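Local coordinates for glutathione S-transferase (Bombyx mori, PDB 4E8H), which probably catalyses the transfer of glutathione to other compounds, binds glutathione and works as a homodimer, at residues Pro47-Met52 with His56-Met61; Arg150-Gly155 with Val160-Ile165; Pro17-Met22 with Asp202-Thr207; Leu78-Gly83 with Ser87-Asn92. All coordinates share one frame; numbering follows the deposited sequence.

Contact 1 of 4, residues Pro47-Met52 with His56-Met61. With GSH (glutathione), chain F.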
# COMPACT_ATOMS: atom_id res chain seq x y z
N PRO B 47 11.14 -19.41 -16.30
CA PRO B 47 9.92 -20.16 -15.95
C PRO B 47 9.82 -20.50 -14.46
O PRO B 47 8.72 -20.53 -13.91
CB PRO B 47 10.05 -21.43 -16.79
CG PRO B 47 10.80 -21.00 -17.99
CD PRO B 47 11.78 -19.96 -17.51
N GLU B 48 10.97 -20.74 -13.82
CA GLU B 48 11.04 -21.06 -12.40
C GLU B 48 10.64 -19.88 -11.52
O GLU B 48 9.85 -20.03 -10.58
CB GLU B 48 12.44 -21.56 -12.01
CG GLU B 48 12.81 -22.94 -12.55
CD GLU B 48 13.08 -22.97 -14.05
OE1 GLU B 48 13.41 -21.92 -14.63
OE2 GLU B 48 12.96 -24.06 -14.64
N TYR B 49 11.20 -18.70 -11.82
CA TYR B 49 10.89 -17.49 -11.05
C TYR B 49 9.44 -17.09 -11.24
O TYR B 49 8.77 -16.70 -10.28
CB TYR B 49 11.82 -16.33 -11.42
CG TYR B 49 11.93 -15.28 -10.33
CD1 TYR B 49 12.99 -15.28 -9.44
CD2 TYR B 49 10.96 -14.28 -10.19
CE1 TYR B 49 13.10 -14.33 -8.43
CE2 TYR B 49 11.05 -13.32 -9.18
CZ TYR B 49 12.13 -13.35 -8.31
OH TYR B 49 12.24 -12.41 -7.32
N LEU B 50 8.95 -17.18 -12.47
CA LEU B 50 7.57 -16.81 -12.80
C LEU B 50 6.55 -17.72 -12.12
O LEU B 50 5.49 -17.25 -11.69
CB LEU B 50 7.36 -16.77 -14.32
CG LEU B 50 8.07 -15.63 -15.07
CD1 LEU B 50 8.11 -15.92 -16.57
CD2 LEU B 50 7.40 -14.28 -14.80
N LYS B 51 6.87 -19.01 -12.03
CA LYS B 51 6.06 -19.96 -11.27
C LYS B 51 5.97 -19.54 -9.80
O LYS B 51 4.88 -19.57 -9.21
CB LYS B 51 6.65 -21.38 -11.39
CG LYS B 51 5.91 -22.44 -10.56
CD LYS B 51 6.38 -23.85 -10.90
CE LYS B 51 5.56 -24.89 -10.16
NZ LYS B 51 5.94 -26.28 -10.53
N MET B 52 7.11 -19.16 -9.23
CA MET B 52 7.17 -18.68 -7.85
C MET B 52 6.43 -17.34 -7.69
O MET B 52 5.56 -17.21 -6.82
CB MET B 52 8.63 -18.55 -7.40
CG MET B 52 8.82 -18.01 -5.99
SD MET B 52 10.54 -17.93 -5.45
CE MET B 52 11.21 -16.72 -6.59
N HIS B 56 7.01 -11.30 -11.13
CA HIS B 56 8.46 -11.21 -11.35
C HIS B 56 9.10 -9.94 -10.76
O HIS B 56 9.75 -9.17 -11.46
CB HIS B 56 8.83 -11.40 -12.83
CG HIS B 56 8.08 -10.49 -13.76
ND1 HIS B 56 8.46 -9.18 -13.98
CD2 HIS B 56 6.98 -10.70 -14.52
CE1 HIS B 56 7.62 -8.62 -14.84
NE2 HIS B 56 6.72 -9.52 -15.19
N THR B 57 8.89 -9.75 -9.46
CA THR B 57 9.47 -8.64 -8.73
C THR B 57 10.48 -9.12 -7.69
O THR B 57 10.46 -10.29 -7.29
CB THR B 57 8.40 -7.82 -7.98
OG1 THR B 57 7.59 -8.70 -7.18
CG2 THR B 57 7.51 -7.05 -8.95
N ILE B 58 11.36 -8.22 -7.29
CA ILE B 58 12.14 -8.37 -6.07
C ILE B 58 11.75 -7.21 -5.13
O ILE B 58 11.47 -6.11 -5.60
CB ILE B 58 13.67 -8.39 -6.33
CG1 ILE B 58 14.12 -7.16 -7.12
CG2 ILE B 58 14.06 -9.68 -7.06
CD1 ILE B 58 15.61 -6.87 -7.04
N PRO B 59 11.71 -7.46 -3.81
CA PRO B 59 12.03 -8.71 -3.11
C PRO B 59 10.92 -9.75 -3.22
O PRO B 59 9.74 -9.41 -3.28
CB PRO B 59 12.17 -8.26 -1.65
CG PRO B 59 11.26 -7.10 -1.53
CD PRO B 59 11.31 -6.40 -2.87
N THR B 60 11.32 -11.02 -3.27
CA THR B 60 10.40 -12.13 -3.12
C THR B 60 10.94 -13.00 -1.98
O THR B 60 12.11 -13.38 -1.97
CB THR B 60 10.22 -12.93 -4.43
OG1 THR B 60 9.63 -12.08 -5.43
CG2 THR B 60 9.31 -14.13 -4.23
N MET B 61 10.07 -13.28 -1.02
CA MET B 61 10.42 -14.08 0.14
C MET B 61 9.97 -15.53 -0.04
O MET B 61 8.86 -15.79 -0.52
CB MET B 61 9.78 -13.49 1.39
CG MET B 61 10.09 -14.24 2.67
SD MET B 61 8.83 -14.05 3.94
CE MET B 61 7.54 -15.13 3.31
N1 GSH F . 5.94 -2.44 -4.49
CA1 GSH F . 6.98 -3.44 -4.61
C1 GSH F . 7.53 -3.75 -3.24
O11 GSH F . 7.41 -2.92 -2.31
O12 GSH F . 8.10 -4.84 -3.02
CB1 GSH F . 8.09 -2.92 -5.52
CG1 GSH F . 8.85 -4.08 -6.18
CD1 GSH F . 9.58 -3.62 -7.42
OE1 GSH F . 8.95 -2.78 -8.35
N2 GSH F . 10.84 -4.05 -7.57
CA2 GSH F . 11.61 -3.76 -8.77
C2 GSH F . 11.51 -4.90 -9.74
O2 GSH F . 11.37 -6.21 -9.24
CB2 GSH F . 13.07 -3.54 -8.39
SG2 GSH F . 13.31 -2.07 -7.36
N3 GSH F . 11.56 -4.61 -11.04
CA3 GSH F . 11.64 -5.65 -12.07
C3 GSH F . 10.28 -6.09 -12.55
O31 GSH F . 9.25 -5.77 -11.92
O32 GSH F . 10.17 -6.78 -13.59
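The carbonyl oxygen Thr57 O is gripped by two hydroxyls, one from each segment. Tyr49 OH, from helix 47-52, donates to Thr57 O at 2.8 Å from above the carbonyl plane, while Thr60 OG1 donates at 2.7 Å to Thr57 O from the opposite face. With CG anti to the backbone N (chi1 -157°), the Tyr49 ring extends off its helix and carries Thr57 O at its edge. Met52 CE lies over one face of this ring, offset to the rim, and meets Thr60 CG2 tip to tip at 4.0 Å. Leu50 runs alongside His56, its CD2 3.6 Å from His56 CD2. Asn53 ND2 also hydrogen-bonds Thr57 OG1 and Thr60 OG1. Glutathione is held by the loop leading into strand 60-63: His56 ND1 donates to GSH O32 at 3.0 Å, in the imidazole plane, Ile58 N to GSH O2 at 2.8 Å, and Ile58 O accepts from GSH N2, just before the cis-proline Pro59 that marks the thioredoxin-like fold. Thr57 C=O and Ile58 N-H share one peptide group, and two donors on its oxygen would probably polarise it, making the Ile58 N-H a stronger donor.

Contact 2 of 4, residues Arg150-Gly155 with Val160-Ile165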
# COMPACT_ATOMS: atom_id res chain seq x y z
N ARG B 150 5.59 13.42 17.86
CA ARG B 150 5.87 11.99 17.97
C ARG B 150 7.33 11.77 17.64
O ARG B 150 7.85 12.40 16.72
CB ARG B 150 5.06 11.17 16.96
CG ARG B 150 3.61 11.53 16.82
CD ARG B 150 3.00 10.69 15.73
NE ARG B 150 1.55 10.67 15.86
CZ ARG B 150 0.74 11.56 15.31
NH1 ARG B 150 1.22 12.56 14.58
NH2 ARG B 150 -0.57 11.46 15.50
N PRO B 151 8.00 10.86 18.37
CA PRO B 151 9.39 10.56 18.03
C PRO B 151 9.51 9.65 16.81
O PRO B 151 10.56 9.63 16.16
CB PRO B 151 9.90 9.85 19.29
CG PRO B 151 8.70 9.25 19.91
CD PRO B 151 7.56 10.17 19.60
N PHE B 152 8.45 8.90 16.50
CA PHE B 152 8.44 8.00 15.35
C PHE B 152 7.15 8.19 14.55
O PHE B 152 6.20 8.79 15.05
CB PHE B 152 8.64 6.55 15.79
CG PHE B 152 9.99 6.30 16.41
CD1 PHE B 152 11.13 6.17 15.61
CD2 PHE B 152 10.14 6.21 17.79
CE1 PHE B 152 12.38 5.96 16.17
CE2 PHE B 152 11.39 5.99 18.37
CZ PHE B 152 12.51 5.86 17.55
N VAL B 153 7.11 7.68 13.32
CA VAL B 153 6.01 8.00 12.40
C VAL B 153 4.62 7.61 12.91
O VAL B 153 3.64 8.30 12.61
CB VAL B 153 6.24 7.46 10.95
CG1 VAL B 153 7.46 8.12 10.32
CG2 VAL B 153 6.36 5.94 10.93
N ALA B 154 4.53 6.53 13.67
CA ALA B 154 3.24 6.03 14.15
C ALA B 154 2.98 6.26 15.64
O ALA B 154 1.91 5.90 16.14
CB ALA B 154 3.09 4.56 13.79
N GLY B 155 3.95 6.85 16.34
CA GLY B 155 3.80 7.11 17.77
C GLY B 155 5.10 7.07 18.55
O GLY B 155 6.12 7.59 18.09
N VAL B 160 7.63 -0.92 11.67
CA VAL B 160 7.99 -1.25 10.29
C VAL B 160 7.82 -0.04 9.36
O VAL B 160 8.52 0.08 8.35
CB VAL B 160 7.20 -2.47 9.73
CG1 VAL B 160 7.64 -3.75 10.43
CG2 VAL B 160 5.69 -2.27 9.86
N ALA B 161 6.89 0.85 9.71
CA ALA B 161 6.66 2.07 8.96
C ALA B 161 7.89 2.98 8.93
O ALA B 161 8.24 3.51 7.87
CB ALA B 161 5.44 2.81 9.49
N ASP B 162 8.55 3.16 10.08
CA ASP B 162 9.81 3.91 10.15
C ASP B 162 10.90 3.28 9.29
O ASP B 162 11.67 3.98 8.64
CB ASP B 162 10.32 4.00 11.59
CG ASP B 162 9.35 4.70 12.50
OD1 ASP B 162 9.31 5.95 12.50
OD2 ASP B 162 8.64 4.00 13.24
N ILE B 163 10.97 1.95 9.31
CA ILE B 163 12.02 1.21 8.60
C ILE B 163 11.92 1.38 7.08
O ILE B 163 12.93 1.63 6.42
CB ILE B 163 12.06 -0.30 9.02
CG1 ILE B 163 12.33 -0.42 10.53
CG2 ILE B 163 13.12 -1.06 8.22
CD1 ILE B 163 12.36 -1.85 11.07
N THR B 164 10.71 1.28 6.51
CA THR B 164 10.55 1.44 5.06
C THR B 164 10.68 2.90 4.59
O THR B 164 11.26 3.17 3.54
CB THR B 164 9.26 0.77 4.50
OG1 THR B 164 9.16 1.02 3.09
CG2 THR B 164 8.01 1.29 5.21
N ILE B 165 10.14 3.82 5.39
CA ILE B 165 10.23 5.25 5.10
C ILE B 165 11.69 5.74 5.15
O ILE B 165 12.11 6.52 4.29
CB ILE B 165 9.29 6.09 6.03
CG1 ILE B 165 7.82 5.87 5.62
CG2 ILE B 165 9.65 7.58 6.00
CD1 ILE B 165 6.79 6.35 6.64
O HOH W 1 6.34 4.36 14.39
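Asp162 presents its carboxylate across the path of Phe152 and antiparallel to Val153, and these two orientations define how the turn 152-155 sits on helix 160-165. Against Phe152 the crossing is close to perpendicular: ring and carboxylate planes stand 80° apart, with Asp162 OD1 in the ring plane at its edge, 3.6 Å from Phe152 CD1. Against Val153 the carboxylate passes beside the branched side chain, and Val153 N donates to the syn side of Asp162 OD1 at 2.9 Å in an almost straight bond (177°). Val153 then splits its methyls: CG2 rests 3.6 Å from Ala161 CB, and CG1 meets Ile165 CD1 tip to tip at 4.1 Å. A water lying 2.6 Å from Asp162 OD2 donates to it and accepts from Ala154 N. With CG anti to its own carbonyl carbon (chi1 -60°), Asp162 leans back to the start of the helix, where OD2 takes the N-H of Thr159, just before it, as in half a capping box, while Trp188 NE1 gives OD1 a second donor. Replacing Asp162 by a leucine would probably strand the N-H groups of Val153, Thr159 and Trp188 in a buried place and leave the turn held to the helix mainly by Val153. The carboxylate is thus buried amid donors, which together with the helix start would probably favour its charged form.

Contact 3 of 4, residues Pro17-Met22 with Asp202-Thr207. With GSH (glutathione), chain F.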
# COMPACT_ATOMS: atom_id res chain seq x y z
N PRO B 17 12.98 -1.51 -1.78
CA PRO B 17 12.13 -2.47 -1.06
C PRO B 17 12.89 -3.64 -0.43
O PRO B 17 12.53 -4.07 0.67
CB PRO B 17 11.15 -2.96 -2.14
CG PRO B 17 11.80 -2.64 -3.43
CD PRO B 17 12.54 -1.37 -3.18
N CYS B 18 13.92 -4.15 -1.10
CA CYS B 18 14.76 -5.21 -0.53
C CYS B 18 15.42 -4.75 0.77
O CYS B 18 15.46 -5.49 1.75
CB CYS B 18 15.82 -5.68 -1.53
SG CYS B 18 15.14 -6.49 -3.00
N ARG B 19 15.91 -3.51 0.77
CA ARG B 19 16.59 -2.93 1.93
C ARG B 19 15.68 -2.77 3.15
O ARG B 19 16.12 -2.98 4.28
CB ARG B 19 17.24 -1.60 1.55
CG ARG B 19 18.51 -1.77 0.71
CD ARG B 19 18.76 -0.58 -0.20
NE ARG B 19 18.75 0.69 0.52
CZ ARG B 19 18.76 1.89 -0.07
NH1 ARG B 19 18.79 1.99 -1.39
NH2 ARG B 19 18.75 2.99 0.67
N ALA B 20 14.42 -2.40 2.92
CA ALA B 20 13.43 -2.31 4.00
C ALA B 20 13.19 -3.67 4.65
O ALA B 20 13.11 -3.78 5.87
CB ALA B 20 12.12 -1.72 3.48
N VAL B 21 13.08 -4.71 3.82
CA VAL B 21 12.90 -6.08 4.31
C VAL B 21 14.12 -6.55 5.11
O VAL B 21 13.97 -7.09 6.21
CB VAL B 21 12.60 -7.08 3.16
CG1 VAL B 21 12.59 -8.52 3.67
CG2 VAL B 21 11.27 -6.76 2.49
N MET B 22 15.31 -6.31 4.57
CA MET B 22 16.56 -6.78 5.18
C MET B 22 16.80 -6.19 6.57
O MET B 22 17.24 -6.89 7.48
CB MET B 22 17.76 -6.51 4.26
CG MET B 22 17.80 -7.38 3.01
SD MET B 22 18.84 -6.72 1.70
CE MET B 22 20.46 -7.28 2.22
N ASP B 202 24.25 0.61 8.25
CA ASP B 202 25.31 0.96 7.30
C ASP B 202 25.48 -0.08 6.20
O ASP B 202 25.54 0.28 5.02
CB ASP B 202 26.66 1.17 8.00
CG ASP B 202 27.75 1.66 7.05
OD1 ASP B 202 28.03 2.88 7.04
OD2 ASP B 202 28.32 0.84 6.29
N GLU B 203 25.57 -1.35 6.57
CA GLU B 203 25.82 -2.41 5.61
C GLU B 203 24.66 -2.64 4.64
O GLU B 203 24.87 -3.09 3.51
CB GLU B 203 26.25 -3.71 6.30
CG GLU B 203 25.22 -4.31 7.25
CD GLU B 203 25.80 -5.40 8.13
OE1 GLU B 203 26.13 -5.11 9.30
OE2 GLU B 203 25.93 -6.55 7.65
N ILE B 204 23.44 -2.33 5.08
CA ILE B 204 22.25 -2.50 4.23
C ILE B 204 21.85 -1.19 3.54
O ILE B 204 21.87 -1.11 2.31
CB ILE B 204 21.04 -3.09 5.02
CG1 ILE B 204 21.39 -4.48 5.58
CG2 ILE B 204 19.80 -3.17 4.13
CD1 ILE B 204 20.48 -4.94 6.71
N ASP B 205 21.48 -0.18 4.33
CA ASP B 205 20.84 1.02 3.80
C ASP B 205 21.82 2.03 3.19
O ASP B 205 21.62 2.49 2.07
CB ASP B 205 19.97 1.70 4.86
CG ASP B 205 18.75 2.38 4.26
OD1 ASP B 205 18.40 2.08 3.10
OD2 ASP B 205 18.13 3.21 4.95
N VAL B 206 22.87 2.36 3.95
CA VAL B 206 23.89 3.30 3.48
C VAL B 206 24.61 2.75 2.25
O VAL B 206 24.80 3.48 1.27
CB VAL B 206 24.90 3.68 4.61
CG1 VAL B 206 26.04 4.54 4.07
CG2 VAL B 206 24.18 4.40 5.74
N THR B 207 25.00 1.48 2.30
CA THR B 207 25.65 0.80 1.18
C THR B 207 24.75 0.78 -0.06
O THR B 207 25.21 1.09 -1.17
CB THR B 207 26.09 -0.64 1.56
OG1 THR B 207 26.97 -0.58 2.69
CG2 THR B 207 26.82 -1.32 0.40
N1 GSH F . 5.94 -2.44 -4.49
CA1 GSH F . 6.98 -3.44 -4.61
C1 GSH F . 7.53 -3.75 -3.24
O11 GSH F . 7.41 -2.92 -2.31
O12 GSH F . 8.10 -4.84 -3.02
CB1 GSH F . 8.09 -2.92 -5.52
CG1 GSH F . 8.85 -4.08 -6.18
CD1 GSH F . 9.58 -3.62 -7.42
OE1 GSH F . 8.95 -2.78 -8.35
N2 GSH F . 10.84 -4.05 -7.57
CA2 GSH F . 11.61 -3.76 -8.77
C2 GSH F . 11.51 -4.90 -9.74
O2 GSH F . 11.37 -6.21 -9.24
CB2 GSH F . 13.07 -3.54 -8.39
SG2 GSH F . 13.31 -2.07 -7.36
N3 GSH F . 11.56 -4.61 -11.04
CA3 GSH F . 11.64 -5.65 -12.07
C3 GSH F . 10.28 -6.09 -12.55
O31 GSH F . 9.25 -5.77 -11.92
O32 GSH F . 10.17 -6.78 -13.59
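Arg19 leaves helix 16-27 directly against Ile204, and its CB lies 4.0 Å from Ile204 CG2. The next carbon, Arg19 CG, rests on the same methyl at 3.9 Å and passes near Ile204 O, the two side chains running antiparallel; CD follows beside that carbonyl. There the chain bends (chi3 53°), swinging the guanidinium across the Asp205 carboxylate. Arg19 NE and NH2 both close on one oxygen, at 3.0 Å and 2.6 Å from Asp205 OD1, a side-on salt bridge in which the acceptor lies in the guanidinium plane while the two planes are 55° apart. Pro14 O receives NH1 and Asn171 OD1 a further bond from NH2, so the group is fixed in rotation; Thr170 OG1 pairs with the other carboxylate oxygen, OD2. One turn along, Met22 CB meets Ile204 CG2 at 3.9 Å, beside the buried ion pair. The axes of the short segments 17-22 and 202-207 come within 9.3 Å, at 156° between their directions. In this two-domain glutathione transferase fold, the first helix of the thioredoxin-like domain, which brings Pro17 to the glutathione, packs here against the last helix of the chain.

Contact 4 of 4, residues Leu78-Gly83 with Ser87-Asn92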
# COMPACT_ATOMS: atom_id res chain seq x y z
N LEU B 78 6.70 -10.87 8.77
CA LEU B 78 7.81 -11.28 9.62
C LEU B 78 7.54 -10.95 11.09
O LEU B 78 7.87 -11.74 11.98
CB LEU B 78 9.14 -10.68 9.14
CG LEU B 78 9.65 -11.06 7.74
CD1 LEU B 78 10.97 -10.36 7.44
CD2 LEU B 78 9.80 -12.57 7.56
N VAL B 79 6.92 -9.80 11.34
CA VAL B 79 6.52 -9.44 12.70
C VAL B 79 5.35 -10.31 13.20
O VAL B 79 5.43 -10.85 14.31
CB VAL B 79 6.22 -7.93 12.87
CG1 VAL B 79 5.91 -7.60 14.33
CG2 VAL B 79 7.40 -7.09 12.39
N ASN B 80 4.29 -10.45 12.40
CA ASN B 80 3.13 -11.27 12.79
C ASN B 80 3.50 -12.71 13.12
O ASN B 80 2.99 -13.28 14.09
CB ASN B 80 2.04 -11.27 11.70
CG ASN B 80 1.33 -9.93 11.57
OD1 ASN B 80 1.31 -9.12 12.50
ND2 ASN B 80 0.72 -9.71 10.41
N ALA B 81 4.39 -13.29 12.32
CA ALA B 81 4.77 -14.69 12.47
C ALA B 81 5.93 -14.94 13.42
O ALA B 81 5.95 -15.96 14.11
CB ALA B 81 5.07 -15.30 11.10
N TYR B 82 6.90 -14.02 13.48
CA TYR B 82 8.17 -14.31 14.14
C TYR B 82 8.69 -13.30 15.16
O TYR B 82 9.76 -13.50 15.74
CB TYR B 82 9.26 -14.60 13.10
CG TYR B 82 8.93 -15.76 12.20
CD1 TYR B 82 8.68 -17.03 12.72
CD2 TYR B 82 8.85 -15.59 10.82
CE1 TYR B 82 8.37 -18.10 11.89
CE2 TYR B 82 8.55 -16.65 9.98
CZ TYR B 82 8.31 -17.91 10.52
OH TYR B 82 8.00 -18.96 9.70
N GLY B 83 7.94 -12.22 15.38
CA GLY B 83 8.31 -11.24 16.40
C GLY B 83 8.32 -11.87 17.78
O GLY B 83 7.43 -12.66 18.11
N SER B 87 6.03 -5.21 19.21
CA SER B 87 6.39 -3.79 19.34
C SER B 87 6.61 -3.07 18.00
O SER B 87 6.30 -1.89 17.86
CB SER B 87 7.62 -3.62 20.23
OG SER B 87 8.78 -4.17 19.62
N LEU B 88 7.15 -3.80 17.02
CA LEU B 88 7.37 -3.27 15.67
C LEU B 88 6.09 -3.15 14.85
O LEU B 88 6.08 -2.50 13.80
CB LEU B 88 8.36 -4.15 14.89
CG LEU B 88 9.88 -3.92 14.89
CD1 LEU B 88 10.51 -4.74 13.75
CD2 LEU B 88 10.26 -2.45 14.75
N TYR B 89 5.02 -3.78 15.32
CA TYR B 89 3.75 -3.83 14.60
C TYR B 89 2.66 -4.35 15.56
O TYR B 89 2.20 -5.48 15.41
CB TYR B 89 3.89 -4.73 13.36
CG TYR B 89 2.75 -4.66 12.36
CD1 TYR B 89 2.34 -3.44 11.81
CD2 TYR B 89 2.11 -5.82 11.92
CE1 TYR B 89 1.30 -3.38 10.88
CE2 TYR B 89 1.08 -5.77 10.99
CZ TYR B 89 0.67 -4.55 10.47
OH TYR B 89 -0.35 -4.49 9.55
N PRO B 90 2.27 -3.52 16.55
CA PRO B 90 1.37 -3.93 17.63
C PRO B 90 0.01 -4.41 17.15
O PRO B 90 -0.45 -4.02 16.07
CB PRO B 90 1.22 -2.67 18.48
CG PRO B 90 1.65 -1.55 17.60
CD PRO B 90 2.72 -2.13 16.74
N LYS B 91 -0.63 -5.25 17.96
CA LYS B 91 -1.89 -5.88 17.57
C LYS B 91 -3.11 -5.05 17.93
O LYS B 91 -4.19 -5.27 17.37
CB LYS B 91 -1.97 -7.30 18.13
CG LYS B 91 -1.04 -8.25 17.38
CD LYS B 91 -1.12 -9.66 17.92
CE LYS B 91 -0.15 -10.54 17.14
NZ LYS B 91 -0.41 -11.99 17.35
N ASN B 92 -2.94 -4.11 18.86
CA ASN B 92 -3.96 -3.13 19.18
C ASN B 92 -4.48 -2.51 17.89
O ASN B 92 -3.69 -1.94 17.13
CB ASN B 92 -3.38 -2.04 20.09
CG ASN B 92 -4.37 -0.93 20.37
OD1 ASN B 92 -4.32 0.15 19.77
ND2 ASN B 92 -5.30 -1.18 21.29
O HOH W 2 -0.87 -7.44 8.80
O HOH W 3 0.50 -12.62 14.74
O HOH W 4 2.35 -8.38 15.31
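The connection that leads from the last helix of the thioredoxin-like domain, 71-82, to the long helix 93-124 folds back on the helix it has left, landing on Val79. The valine straddles two consecutive linker residues. With Val79 CG1 anti to the backbone N (chi1 -176°), that methyl lies 3.6 Å from Tyr89 CB, while Val79 CG2 sits 4.0 Å from Leu88 CB, its side chain at about a right angle to the leucine. Asn80, next on the helix, brings its amide to the Tyr89 ring: Asn80 OD1 lies in the ring plane at its edge, 3.4 Å from Tyr89 CD2, the two planes 39° apart. No direct hydrogen bond joins the segments, and water does this work. One molecule accepts from Asn80 ND2 and donates to Tyr89 OH; a second donates to Asn80 OD1 and, at 2.9 Å, to Tyr89 O; a third connects Asn80 O with Lys91 NZ. Asp100 pairs with the phenol and Arg96 of the same chain with Asn80 OD1, while Arg96 of the second subunit packs on Asn80. Reducing Val79 to a glycine would probably open a gap beneath Leu88 and Tyr89 and let the linker shift on the helix. Apolar contact at Val79 and water bridges round Asn80 meet at the interdomain linker of the glutathione transferase fold.

Contacts 2 and 3 are buried and lie nearer the chain's centre, contact 4 is buried but farther out, and contact 1 is partly buried and farthest, its centre about 19 Å from the chain's. Their chemistry follows place: contacts 2 and 3 each enclose an aspartate, met by neutral N-H donors in one and by an arginine in the other, contact 1 is built on hydroxyls and a peptide, contact 4 on methyl groups and water. Contacts 1 and 3 both touch glutathione and meet where Pro59 packs on Pro17 and Cys18. Val160 ties contact 2 to contact 4, lying against Val79, and helix 160-174 also abuts Ala20 of contact 3. Contact 3 spans the longest loop, enclosing the other three.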